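Local coordinates for clostripain-related protein (Bacteroides thetaiotaomicron, PDB 5L20) that is probably a cysteine peptidase of the clostripain (C11) family that cleaves peptide bonds, this chain being an N-terminal piece of the longer protein, at residues Glu9-Met14 / Lys103-Val108; Met14-Ser19 / Ile49-Thr54; Ser35-Asn40 / Phe61-Glu66; Asp44-Ile49 / Tyr99-Arg104. One frame throughout, in Å; residues are numbered along the deposited sequence. Where two conformers were deposited one is given.

Contact 1 (Glu9-Met14 / Lys103-Val108); sequences EQTVFM and KRYSMV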
# COMPACT_ATOMS: atom_id res chain seq x y z
N GLU A 9 9.46 -13.39 -6.45
CA GLU A 9 10.62 -12.52 -6.65
C GLU A 9 10.52 -11.16 -5.94
O GLU A 9 11.49 -10.74 -5.30
CB GLU A 9 10.90 -12.28 -8.15
CG GLU A 9 11.38 -13.52 -8.90
CD GLU A 9 12.64 -14.12 -8.32
OE1 GLU A 9 13.57 -13.36 -7.97
OE2 GLU A 9 12.69 -15.37 -8.19
N GLN A 10 9.39 -10.48 -6.07
CA GLN A 10 9.30 -9.10 -5.61
C GLN A 10 7.92 -8.76 -5.12
O GLN A 10 6.94 -9.16 -5.70
CB GLN A 10 9.68 -8.14 -6.74
CG GLN A 10 9.69 -6.67 -6.31
CD GLN A 10 9.50 -5.77 -7.51
OE1 GLN A 10 8.77 -6.11 -8.45
NE2 GLN A 10 10.09 -4.57 -7.47
N THR A 11 7.86 -8.03 -4.00
CA THR A 11 6.64 -7.39 -3.53
C THR A 11 6.82 -5.90 -3.64
O THR A 11 7.81 -5.35 -3.09
CB THR A 11 6.38 -7.72 -2.06
OG1 THR A 11 6.25 -9.13 -1.89
CG2 THR A 11 5.14 -7.03 -1.57
N VAL A 12 5.90 -5.24 -4.35
CA VAL A 12 5.84 -3.79 -4.36
C VAL A 12 4.77 -3.39 -3.35
O VAL A 12 3.59 -3.74 -3.51
CB VAL A 12 5.48 -3.23 -5.77
CG1 VAL A 12 5.34 -1.72 -5.74
CG2 VAL A 12 6.55 -3.65 -6.80
N PHE A 13 5.19 -2.71 -2.29
CA PHE A 13 4.28 -2.29 -1.23
C PHE A 13 3.95 -0.82 -1.37
O PHE A 13 4.82 0.03 -1.16
CB PHE A 13 4.90 -2.59 0.13
CG PHE A 13 4.07 -2.12 1.29
CD1 PHE A 13 2.68 -2.33 1.32
CD2 PHE A 13 4.68 -1.52 2.39
CE1 PHE A 13 1.94 -1.90 2.41
CE2 PHE A 13 3.94 -1.11 3.47
CZ PHE A 13 2.58 -1.29 3.49
N MET A 14 2.70 -0.51 -1.70
CA MET A 14 2.22 0.85 -1.77
C MET A 14 1.61 1.20 -0.42
O MET A 14 0.61 0.57 0.00
CB MET A 14 1.19 1.01 -2.89
CG MET A 14 0.76 2.46 -3.05
SD MET A 14 -0.28 2.69 -4.51
CE MET A 14 0.91 3.59 -5.50
N LYS A 103 11.63 -12.57 -2.39
CA LYS A 103 13.04 -12.32 -2.24
C LYS A 103 13.31 -10.83 -1.98
O LYS A 103 14.19 -10.48 -1.19
CB LYS A 103 13.81 -12.77 -3.48
CG LYS A 103 13.85 -14.28 -3.65
CD LYS A 103 14.50 -14.68 -4.95
CE LYS A 103 14.40 -16.20 -5.15
NZ LYS A 103 14.89 -16.62 -6.49
N ARG A 104 12.58 -9.99 -2.70
CA ARG A 104 12.80 -8.55 -2.65
C ARG A 104 11.51 -7.81 -2.28
O ARG A 104 10.40 -8.27 -2.59
CB ARG A 104 13.24 -8.01 -4.02
CG ARG A 104 14.53 -8.54 -4.65
CD ARG A 104 14.71 -7.82 -6.05
NE ARG A 104 14.12 -8.54 -7.20
CZ ARG A 104 13.35 -8.05 -8.18
NH1 ARG A 104 12.97 -6.76 -8.25
NH2 ARG A 104 12.95 -8.88 -9.14
N TYR A 105 11.69 -6.64 -1.67
CA TYR A 105 10.60 -5.71 -1.34
C TYR A 105 10.94 -4.31 -1.73
O TYR A 105 12.10 -3.92 -1.64
CB TYR A 105 10.32 -5.72 0.19
CG TYR A 105 9.80 -7.06 0.65
CD1 TYR A 105 10.67 -8.11 0.92
CD2 TYR A 105 8.43 -7.27 0.77
CE1 TYR A 105 10.19 -9.37 1.29
CE2 TYR A 105 7.95 -8.54 1.14
CZ TYR A 105 8.84 -9.55 1.39
OH TYR A 105 8.33 -10.80 1.74
N SER A 106 9.94 -3.57 -2.19
CA SER A 106 10.09 -2.15 -2.42
C SER A 106 8.91 -1.40 -1.81
O SER A 106 7.88 -2.02 -1.52
CB SER A 106 10.18 -1.83 -3.91
OG SER A 106 8.95 -2.12 -4.56
N MET A 107 9.05 -0.09 -1.64
CA MET A 107 8.02 0.67 -0.95
C MET A 107 7.73 1.93 -1.72
O MET A 107 8.65 2.64 -2.13
CB MET A 107 8.50 0.97 0.47
CG MET A 107 7.42 1.28 1.45
SD MET A 107 8.12 1.27 3.13
CE MET A 107 6.65 1.84 3.96
N VAL A 108 6.44 2.20 -1.91
CA VAL A 108 5.95 3.43 -2.53
C VAL A 108 5.13 4.14 -1.47
O VAL A 108 4.15 3.53 -0.99
CB VAL A 108 5.06 3.13 -3.74
CG1 VAL A 108 4.52 4.42 -4.31
CG2 VAL A 108 5.82 2.35 -4.83
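This is a parallel strand pair in a mixed sheet: strand 104-109, outermost within this chain, runs beside strand 10-16. Five backbone hydrogen bonds join them. Arg-104 N starts the ladder on Glu-9 O at 2.9 Å, in a bent bond. Val-108 N ends it on Phe-13 O with a straight bond (168°) in the carbonyl plane. At the start, Glu-9 and Lys-103 lie alongside, pointing the same way. Glu-9 bends at chi2 (-57°), Lys-103 stays extended, and NZ meets the syn lone pair of OE2 at 3.0 Å in a salt bridge. An alanine in place of Glu-9 would remove the carboxylate, and the Lys-103 tail would probably be less well held. On the Gln-10 face of the sheet, Arg-104 bends at chi3 and crosses Gln-10 obliquely, one guanidinium face over CB. On the other face, Thr-11 CB rests on Tyr-105 CD2 at 3.5 Å. Thr-11 OG1 bonds to Thr-102 OG1 and Ser-100 OG. Tyr-105 OH is held by Ser-100 O and Thr-102 N. Further along this face Phe-13 also meets helix 86-99, while its CD2 lies 4.0 Å from Met-107 CG.

Contact 2 (Met14-Ser19 / Ile49-Thr54); sequences MYLPWS and IFMCTT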
# COMPACT_ATOMS: atom_id res chain seq x y z
N MET A 14 2.70 -0.51 -1.70
CA MET A 14 2.22 0.85 -1.77
C MET A 14 1.61 1.20 -0.42
O MET A 14 0.61 0.57 0.00
CB MET A 14 1.19 1.01 -2.89
CG MET A 14 0.76 2.46 -3.05
SD MET A 14 -0.28 2.69 -4.51
CE MET A 14 0.91 3.59 -5.50
N TYR A 15 2.18 2.21 0.21
CA TYR A 15 1.87 2.58 1.59
C TYR A 15 1.28 3.98 1.61
O TYR A 15 1.96 4.96 1.24
CB TYR A 15 3.17 2.52 2.42
CG TYR A 15 3.06 2.96 3.86
CD1 TYR A 15 2.19 2.30 4.71
CD2 TYR A 15 3.82 4.00 4.37
CE1 TYR A 15 2.08 2.67 6.04
CE2 TYR A 15 3.73 4.37 5.73
CZ TYR A 15 2.86 3.70 6.54
OH TYR A 15 2.71 4.06 7.85
N LEU A 16 -0.01 4.05 1.99
CA LEU A 16 -0.80 5.27 1.87
C LEU A 16 -1.41 5.60 3.24
O LEU A 16 -2.63 5.44 3.46
CB LEU A 16 -1.88 5.14 0.78
CG LEU A 16 -1.33 4.80 -0.61
CD1 LEU A 16 -2.48 4.33 -1.51
CD2 LEU A 16 -0.62 6.01 -1.19
N PRO A 17 -0.58 6.02 4.18
CA PRO A 17 -1.12 6.37 5.50
C PRO A 17 -1.96 7.64 5.41
O PRO A 17 -1.96 8.34 4.39
CB PRO A 17 0.14 6.58 6.34
CG PRO A 17 1.19 7.01 5.36
CD PRO A 17 0.88 6.22 4.09
N TRP A 18 -2.65 7.95 6.50
CA TRP A 18 -3.62 9.05 6.45
C TRP A 18 -2.98 10.39 6.11
O TRP A 18 -1.96 10.76 6.68
CB TRP A 18 -4.35 9.15 7.80
CG TRP A 18 -5.40 10.22 7.83
CD1 TRP A 18 -5.38 11.34 8.60
CD2 TRP A 18 -6.61 10.25 7.07
NE1 TRP A 18 -6.53 12.09 8.36
CE2 TRP A 18 -7.29 11.44 7.42
CE3 TRP A 18 -7.18 9.40 6.12
CZ2 TRP A 18 -8.52 11.79 6.86
CZ3 TRP A 18 -8.41 9.76 5.55
CH2 TRP A 18 -9.06 10.95 5.93
N SER A 19 -3.59 11.11 5.17
CA SER A 19 -3.00 12.32 4.59
C SER A 19 -3.87 13.55 4.79
O SER A 19 -3.53 14.64 4.32
CB SER A 19 -2.80 12.16 3.07
OG SER A 19 -4.08 12.17 2.43
N ILE A 49 -1.13 -3.24 -1.04
CA ILE A 49 -1.44 -1.86 -0.70
C ILE A 49 -1.99 -1.75 0.70
O ILE A 49 -2.89 -2.52 1.07
CB ILE A 49 -2.44 -1.25 -1.70
CG1 ILE A 49 -1.90 -1.46 -3.13
CG2 ILE A 49 -2.71 0.20 -1.35
CD1 ILE A 49 -2.68 -0.77 -4.22
N PHE A 50 -1.42 -0.85 1.50
CA PHE A 50 -1.97 -0.43 2.78
C PHE A 50 -2.54 0.95 2.57
O PHE A 50 -1.81 1.87 2.19
CB PHE A 50 -0.92 -0.39 3.88
CG PHE A 50 -1.38 0.21 5.18
CD1 PHE A 50 -1.31 1.59 5.41
CD2 PHE A 50 -1.86 -0.62 6.20
CE1 PHE A 50 -1.70 2.13 6.65
CE2 PHE A 50 -2.24 -0.09 7.43
CZ PHE A 50 -2.17 1.27 7.67
N MET A 51 -3.84 1.13 2.82
CA MET A 51 -4.40 2.46 2.70
C MET A 51 -5.33 2.80 3.86
O MET A 51 -6.25 2.03 4.17
CB MET A 51 -5.15 2.64 1.38
CG MET A 51 -5.73 4.03 1.29
SD MET A 51 -6.45 4.34 -0.32
CE MET A 51 -7.26 5.88 0.02
N CYS A 52 -5.07 3.93 4.51
CA CYS A 52 -5.99 4.50 5.50
C CYS A 52 -7.19 5.07 4.77
O CYS A 52 -7.04 5.95 3.92
CB CYS A 52 -5.31 5.59 6.32
SG CYS A 52 -4.13 4.98 7.54
N THR A 53 -8.38 4.58 5.09
CA THR A 53 -9.58 5.15 4.49
C THR A 53 -10.13 6.27 5.37
O THR A 53 -10.89 7.13 4.91
CB THR A 53 -10.64 4.08 4.29
OG1 THR A 53 -10.86 3.43 5.54
CG2 THR A 53 -10.18 3.03 3.28
N THR A 54 -9.77 6.23 6.66
CA THR A 54 -9.94 7.35 7.58
C THR A 54 -8.68 7.45 8.42
O THR A 54 -7.78 6.61 8.27
CB THR A 54 -11.17 7.19 8.52
OG1 THR A 54 -10.86 6.22 9.53
CG2 THR A 54 -12.42 6.76 7.74
O HOH W 1 -4.82 7.22 2.95
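Three backbone hydrogen bonds form the first shell. Phe-50 N meets Met-14 O at 2.9 Å, and Leu-16 N meets Phe-50 O at 2.8 Å, both nearly along the C=O axis. Cys-52 N reaches Leu-16 O at 3.1 Å, from above the carbonyl plane. Tyr-15 and Phe-50 lie alongside on one face of the sheet. Both have CG anti to the backbone N, and Phe-50 CD1 comes 3.6 Å from Tyr-15 CE1, with the ring planes at 34°. Pro-17 CD sits over the centre of the Tyr-15 ring. On the other face Leu-16 CD1 touches both Ile-49 CG2 and Met-51 SD. Beyond the strands, the Trp-18 ring lays one face over the backbone of Thr-54, whose C is 3.4 Å above the ring plane. Its CG is anti to the backbone N (chi1 -178°), and NE1 bonds to Asp-20 outside the segments. Further out, Phe-50 meets Tyr-78 edge-to-face, and Met-51 packs on Tyr-27 and Ile-30. The contact pairs the two parallel strands of a beta-alpha-beta unit whose connecting helix is 23-37. Where the ladder stops, Trp-18 N, the next donor, lies 3.5 Å from Cys-52 SG. A water is hydrogen-bonded to Leu-16 O at 2.9 Å and to Cys-52 O at 2.7 Å. Both oxygens are acceptors and cannot bond each other, so the water between them supplies the protons.

Contact 3 (Ser35-Asn40 / Phe61-Glu66); sequences SVVEKN and FELAYE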
# COMPACT_ATOMS: atom_id res chain seq x y z
N SER A 35 -4.54 -0.07 -13.85
CA SER A 35 -4.58 -0.16 -15.31
C SER A 35 -3.33 -0.90 -15.81
O SER A 35 -3.36 -1.50 -16.87
CB SER A 35 -4.72 1.23 -15.95
OG SER A 35 -3.51 1.98 -15.89
N VAL A 36 -2.24 -0.88 -15.03
CA VAL A 36 -1.04 -1.66 -15.36
C VAL A 36 -1.18 -3.15 -15.02
O VAL A 36 -0.73 -4.02 -15.77
CB VAL A 36 0.21 -1.09 -14.62
CG1 VAL A 36 1.45 -1.96 -14.84
CG2 VAL A 36 0.47 0.35 -15.07
N VAL A 37 -1.81 -3.45 -13.88
CA VAL A 37 -2.05 -4.84 -13.48
C VAL A 37 -2.89 -5.56 -14.53
O VAL A 37 -2.66 -6.73 -14.81
CB VAL A 37 -2.74 -4.92 -12.10
CG1 VAL A 37 -3.19 -6.37 -11.75
CG2 VAL A 37 -1.78 -4.38 -11.04
N GLU A 38 -3.81 -4.83 -15.14
CA GLU A 38 -4.65 -5.41 -16.20
C GLU A 38 -3.88 -5.99 -17.38
O GLU A 38 -4.46 -6.69 -18.22
CB GLU A 38 -5.63 -4.36 -16.72
CG GLU A 38 -6.61 -3.88 -15.70
CD GLU A 38 -7.49 -2.76 -16.24
OE1 GLU A 38 -7.07 -2.10 -17.21
OE2 GLU A 38 -8.59 -2.55 -15.68
N LYS A 39 -2.58 -5.73 -17.46
CA LYS A 39 -1.77 -6.21 -18.57
C LYS A 39 -0.98 -7.48 -18.24
O LYS A 39 -0.13 -7.92 -19.01
CB LYS A 39 -0.80 -5.12 -19.03
CG LYS A 39 -1.45 -3.77 -19.28
CD LYS A 39 -0.40 -2.71 -19.58
CE LYS A 39 -1.03 -1.33 -19.71
NZ LYS A 39 0.02 -0.30 -19.95
N ASN A 40 -1.26 -8.06 -17.07
CA ASN A 40 -0.71 -9.37 -16.72
C ASN A 40 0.83 -9.37 -16.62
O ASN A 40 1.51 -10.16 -17.27
CB ASN A 40 -1.18 -10.41 -17.74
CG ASN A 40 -1.09 -11.81 -17.21
OD1 ASN A 40 -0.87 -12.02 -16.02
ND2 ASN A 40 -1.27 -12.80 -18.09
N PHE A 61 -4.59 -4.81 1.11
CA PHE A 61 -5.12 -5.65 0.05
C PHE A 61 -4.11 -5.88 -1.07
O PHE A 61 -3.10 -5.16 -1.18
CB PHE A 61 -6.43 -5.06 -0.54
CG PHE A 61 -6.28 -3.71 -1.19
CD1 PHE A 61 -6.37 -2.55 -0.43
CD2 PHE A 61 -6.13 -3.60 -2.56
CE1 PHE A 61 -6.28 -1.29 -1.03
CE2 PHE A 61 -6.01 -2.34 -3.17
CZ PHE A 61 -6.10 -1.21 -2.42
N GLU A 62 -4.38 -6.89 -1.88
CA GLU A 62 -3.51 -7.22 -3.00
C GLU A 62 -4.18 -6.84 -4.31
O GLU A 62 -5.40 -6.99 -4.45
CB GLU A 62 -3.15 -8.71 -2.99
CG GLU A 62 -2.31 -9.15 -4.17
CD GLU A 62 -1.84 -10.58 -4.07
OE1 GLU A 62 -2.19 -11.25 -3.07
OE2 GLU A 62 -1.10 -11.05 -4.97
N LEU A 63 -3.41 -6.29 -5.25
CA LEU A 63 -3.88 -6.13 -6.63
C LEU A 63 -3.39 -7.30 -7.40
O LEU A 63 -2.18 -7.53 -7.49
CB LEU A 63 -3.33 -4.85 -7.27
CG LEU A 63 -3.85 -3.52 -6.78
CD1 LEU A 63 -3.25 -2.46 -7.72
CD2 LEU A 63 -5.36 -3.47 -6.79
N ALA A 64 -4.30 -8.06 -7.98
CA ALA A 64 -3.87 -9.21 -8.75
C ALA A 64 -4.60 -9.30 -10.08
O ALA A 64 -5.58 -8.60 -10.31
CB ALA A 64 -4.06 -10.48 -7.96
N TYR A 65 -4.07 -10.14 -10.95
CA TYR A 65 -4.66 -10.35 -12.25
C TYR A 65 -5.35 -11.71 -12.24
O TYR A 65 -4.72 -12.72 -11.96
CB TYR A 65 -3.59 -10.28 -13.33
CG TYR A 65 -4.10 -10.41 -14.75
CD1 TYR A 65 -4.72 -9.34 -15.39
CD2 TYR A 65 -3.95 -11.60 -15.45
CE1 TYR A 65 -5.17 -9.46 -16.69
CE2 TYR A 65 -4.40 -11.73 -16.76
CZ TYR A 65 -5.01 -10.65 -17.37
OH TYR A 65 -5.47 -10.77 -18.66
N GLU A 66 -6.65 -11.72 -12.49
CA GLU A 66 -7.41 -12.96 -12.44
C GLU A 66 -8.52 -12.93 -13.48
O GLU A 66 -9.20 -11.91 -13.63
CB GLU A 66 -7.99 -13.19 -11.04
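Val-37 O is gripped by one hydrogen bond, from Asn-40 N at 3.0 Å. The same oxygen lies 3.4 Å from Tyr-65 CD1. The next carbonyl, Glu-38 O, comes 3.2 Å from Tyr-65 CE1, so both oxygens lie near the CD1-CE1 side of the ring. No hydrogen bond crosses between the segments. The bond from Asn-40 N closes a type I beta turn, Val-37 to Asn-40, at the C-terminal end of helix 23-37. Asn-40 itself has positive backbone torsions (phi 63°), which turn the chain so that its side chain comes over Tyr-65. Its CG is anti to the backbone N, and its CB makes a CH-pi contact, 3.8 Å from the ring centroid and close to the ring normal. The amide plane lies nearly flat over the ring, 21° from parallel. Tyr-65 keeps CG anti to the backbone N (chi1 -177°), which carries the ring out to the turn. The contact thus ties the C-terminal end of the helix of a beta-alpha-beta unit to strand 57-66, which runs antiparallel to strand 45-52 in the mixed sheet. Val-37 uses both of its branches. CG1 meets Ala-64 O at 3.6 Å, and CG2 crosses obliquely to Leu-63 CD1 at 4.1 Å. Val-37 also touches Ile-47 and Ser-70, on the strands that flank 57-66.

Contact 4 (Asp44-Ile49 / Tyr99-Arg104); sequences DERIII and YSPTKR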
# COMPACT_ATOMS: atom_id res chain seq x y z
N ASP A 44 5.86 -12.89 -11.42
CA ASP A 44 6.90 -13.11 -10.42
C ASP A 44 6.78 -12.15 -9.25
O ASP A 44 7.63 -12.16 -8.36
CB ASP A 44 8.30 -12.92 -11.01
CG ASP A 44 8.76 -14.08 -11.85
OD1 ASP A 44 8.41 -15.24 -11.54
OD2 ASP A 44 9.51 -13.81 -12.82
N GLU A 45 5.76 -11.29 -9.29
CA GLU A 45 5.67 -10.18 -8.33
C GLU A 45 4.27 -10.05 -7.79
O GLU A 45 3.31 -10.48 -8.44
CB GLU A 45 6.09 -8.86 -8.98
CG GLU A 45 7.48 -8.85 -9.62
CD GLU A 45 7.48 -9.31 -11.08
OE1 GLU A 45 6.39 -9.52 -11.66
OE2 GLU A 45 8.59 -9.45 -11.65
N ARG A 46 4.15 -9.43 -6.61
CA ARG A 46 2.85 -9.06 -6.05
C ARG A 46 2.83 -7.56 -5.76
O ARG A 46 3.87 -6.98 -5.42
CB ARG A 46 2.56 -9.81 -4.75
CG ARG A 46 2.31 -11.33 -4.87
CD ARG A 46 1.63 -11.86 -3.57
NE ARG A 46 1.66 -13.31 -3.42
CZ ARG A 46 2.72 -14.00 -2.98
NH1 ARG A 46 3.85 -13.38 -2.65
NH2 ARG A 46 2.65 -15.33 -2.88
N ILE A 47 1.65 -6.96 -5.85
CA ILE A 47 1.43 -5.59 -5.42
C ILE A 47 0.52 -5.64 -4.20
O ILE A 47 -0.60 -6.17 -4.29
CB ILE A 47 0.78 -4.73 -6.51
CG1 ILE A 47 1.74 -4.58 -7.70
CG2 ILE A 47 0.43 -3.36 -5.93
CD1 ILE A 47 1.19 -3.85 -8.87
N ILE A 48 1.00 -5.10 -3.09
CA ILE A 48 0.27 -5.08 -1.82
C ILE A 48 0.08 -3.62 -1.43
O ILE A 48 1.04 -2.84 -1.51
CB ILE A 48 1.05 -5.80 -0.70
CG1 ILE A 48 1.41 -7.24 -1.08
CG2 ILE A 48 0.30 -5.66 0.64
CD1 ILE A 48 0.17 -8.12 -1.31
N ILE A 49 -1.13 -3.24 -1.04
CA ILE A 49 -1.44 -1.86 -0.70
C ILE A 49 -1.99 -1.75 0.70
O ILE A 49 -2.89 -2.52 1.07
CB ILE A 49 -2.44 -1.25 -1.70
CG1 ILE A 49 -1.90 -1.46 -3.13
CG2 ILE A 49 -2.71 0.20 -1.35
CD1 ILE A 49 -2.68 -0.77 -4.22
N TYR A 99 1.81 -12.06 4.17
CA TYR A 99 0.93 -12.28 3.03
C TYR A 99 1.71 -12.45 1.74
O TYR A 99 1.25 -13.12 0.80
CB TYR A 99 -0.07 -11.14 2.89
CG TYR A 99 -1.17 -11.17 3.92
CD1 TYR A 99 -2.19 -12.11 3.81
CD2 TYR A 99 -1.21 -10.27 4.98
CE1 TYR A 99 -3.22 -12.14 4.73
CE2 TYR A 99 -2.24 -10.30 5.92
CZ TYR A 99 -3.23 -11.24 5.78
OH TYR A 99 -4.27 -11.26 6.68
N SER A 100 2.91 -11.85 1.66
CA SER A 100 3.65 -11.87 0.41
C SER A 100 5.13 -12.16 0.64
O SER A 100 5.95 -11.25 0.67
CB SER A 100 3.48 -10.54 -0.33
OG SER A 100 4.05 -10.63 -1.63
N PRO A 101 5.48 -13.43 0.82
CA PRO A 101 6.88 -13.83 1.01
C PRO A 101 7.64 -13.80 -0.31
O PRO A 101 7.34 -14.59 -1.21
CB PRO A 101 6.78 -15.27 1.53
CG PRO A 101 5.33 -15.51 1.76
CD PRO A 101 4.55 -14.57 0.97
N THR A 102 8.59 -12.88 -0.44
CA THR A 102 9.32 -12.74 -1.70
C THR A 102 10.77 -12.45 -1.38
O THR A 102 11.10 -12.10 -0.25
CB THR A 102 8.75 -11.58 -2.59
OG1 THR A 102 8.70 -10.37 -1.83
CG2 THR A 102 7.34 -11.88 -3.09
N LYS A 103 11.63 -12.57 -2.39
CA LYS A 103 13.04 -12.32 -2.24
C LYS A 103 13.31 -10.83 -1.98
O LYS A 103 14.19 -10.48 -1.19
CB LYS A 103 13.81 -12.77 -3.48
CG LYS A 103 13.85 -14.28 -3.65
CD LYS A 103 14.50 -14.68 -4.95
CE LYS A 103 14.40 -16.20 -5.15
NZ LYS A 103 14.89 -16.62 -6.49
N ARG A 104 12.58 -9.99 -2.70
CA ARG A 104 12.80 -8.55 -2.65
C ARG A 104 11.51 -7.81 -2.28
O ARG A 104 10.40 -8.27 -2.59
CB ARG A 104 13.24 -8.01 -4.02
CG ARG A 104 14.53 -8.54 -4.65
CD ARG A 104 14.71 -7.82 -6.05
NE ARG A 104 14.12 -8.54 -7.20
CZ ARG A 104 13.35 -8.05 -8.18
NH1 ARG A 104 12.97 -6.76 -8.25
NH2 ARG A 104 12.95 -8.88 -9.14
O HOH W 2 5.54 -15.95 -2.30
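Arg-46 leaves strand 45-52 with its CB pointing toward the loop after helix 86-99. CB comes 3.6 Å from Ser-100 OG. CG is anti to the carbonyl carbon, beside the backbone N, and the chain then runs extended to NE. CD passes 3.3 Å from Ser-100 OG. NE has a long, weak ion pair with Glu-62. At the tip NH1 gives a hydrogen bond to Ser-100 OG at 2.9 Å, with an angle of 143° and the oxygen 23° out of the guanidinium plane. Thr-102 CG2 lies 3.8 Å from this NH1. NH2 donates to a water at 3.0 Å, and that water donates to Pro-101 O at 2.5 Å. Over one face of the guanidinium is Tyr-99 O, near the end of helix 86-99. The C-terminal end of the helix, partly negative, would probably favour the positive charge. A leucine at Arg-46 has no guanidinium to bond Ser-100 OG or the water, and the loop after helix 86-99 would probably be less firmly held to the strand. Ser-100 OG has a further partner in Thr-11 OG1, while its CB packs 4.0 Å from Ile-48 CG1. The arrangement links a sheet strand to the connection between a covering helix and the next strand, in a three-layer alpha/beta/alpha architecture consistent with the caspase-like fold of clan CD peptidases.

All four contacts reach one mixed sheet. Contacts 1 and 4 form a single cluster, with centres about 6 Å apart; they share Lys-103 and Arg-104. Contact 2 continues the same sheet toward the C-terminal ends of strands 10-16 and 45-52, its centre about 16 Å from contact 1. It shares Met-14 with contact 1 and Ile-49 with contact 4. Where contacts 1 and 2 meet, Phe-13 CE1 packs 3.6 Å from Phe-50 CB. Contact 3 lies about 19 Å from contact 2, centre to centre. It reaches strand 45-52 through Ile-49 N and Phe-61 O, 2.8 Å apart, probably hydrogen-bonded. Helix 23-37 covers one face of the sheet and helix 86-99 the other.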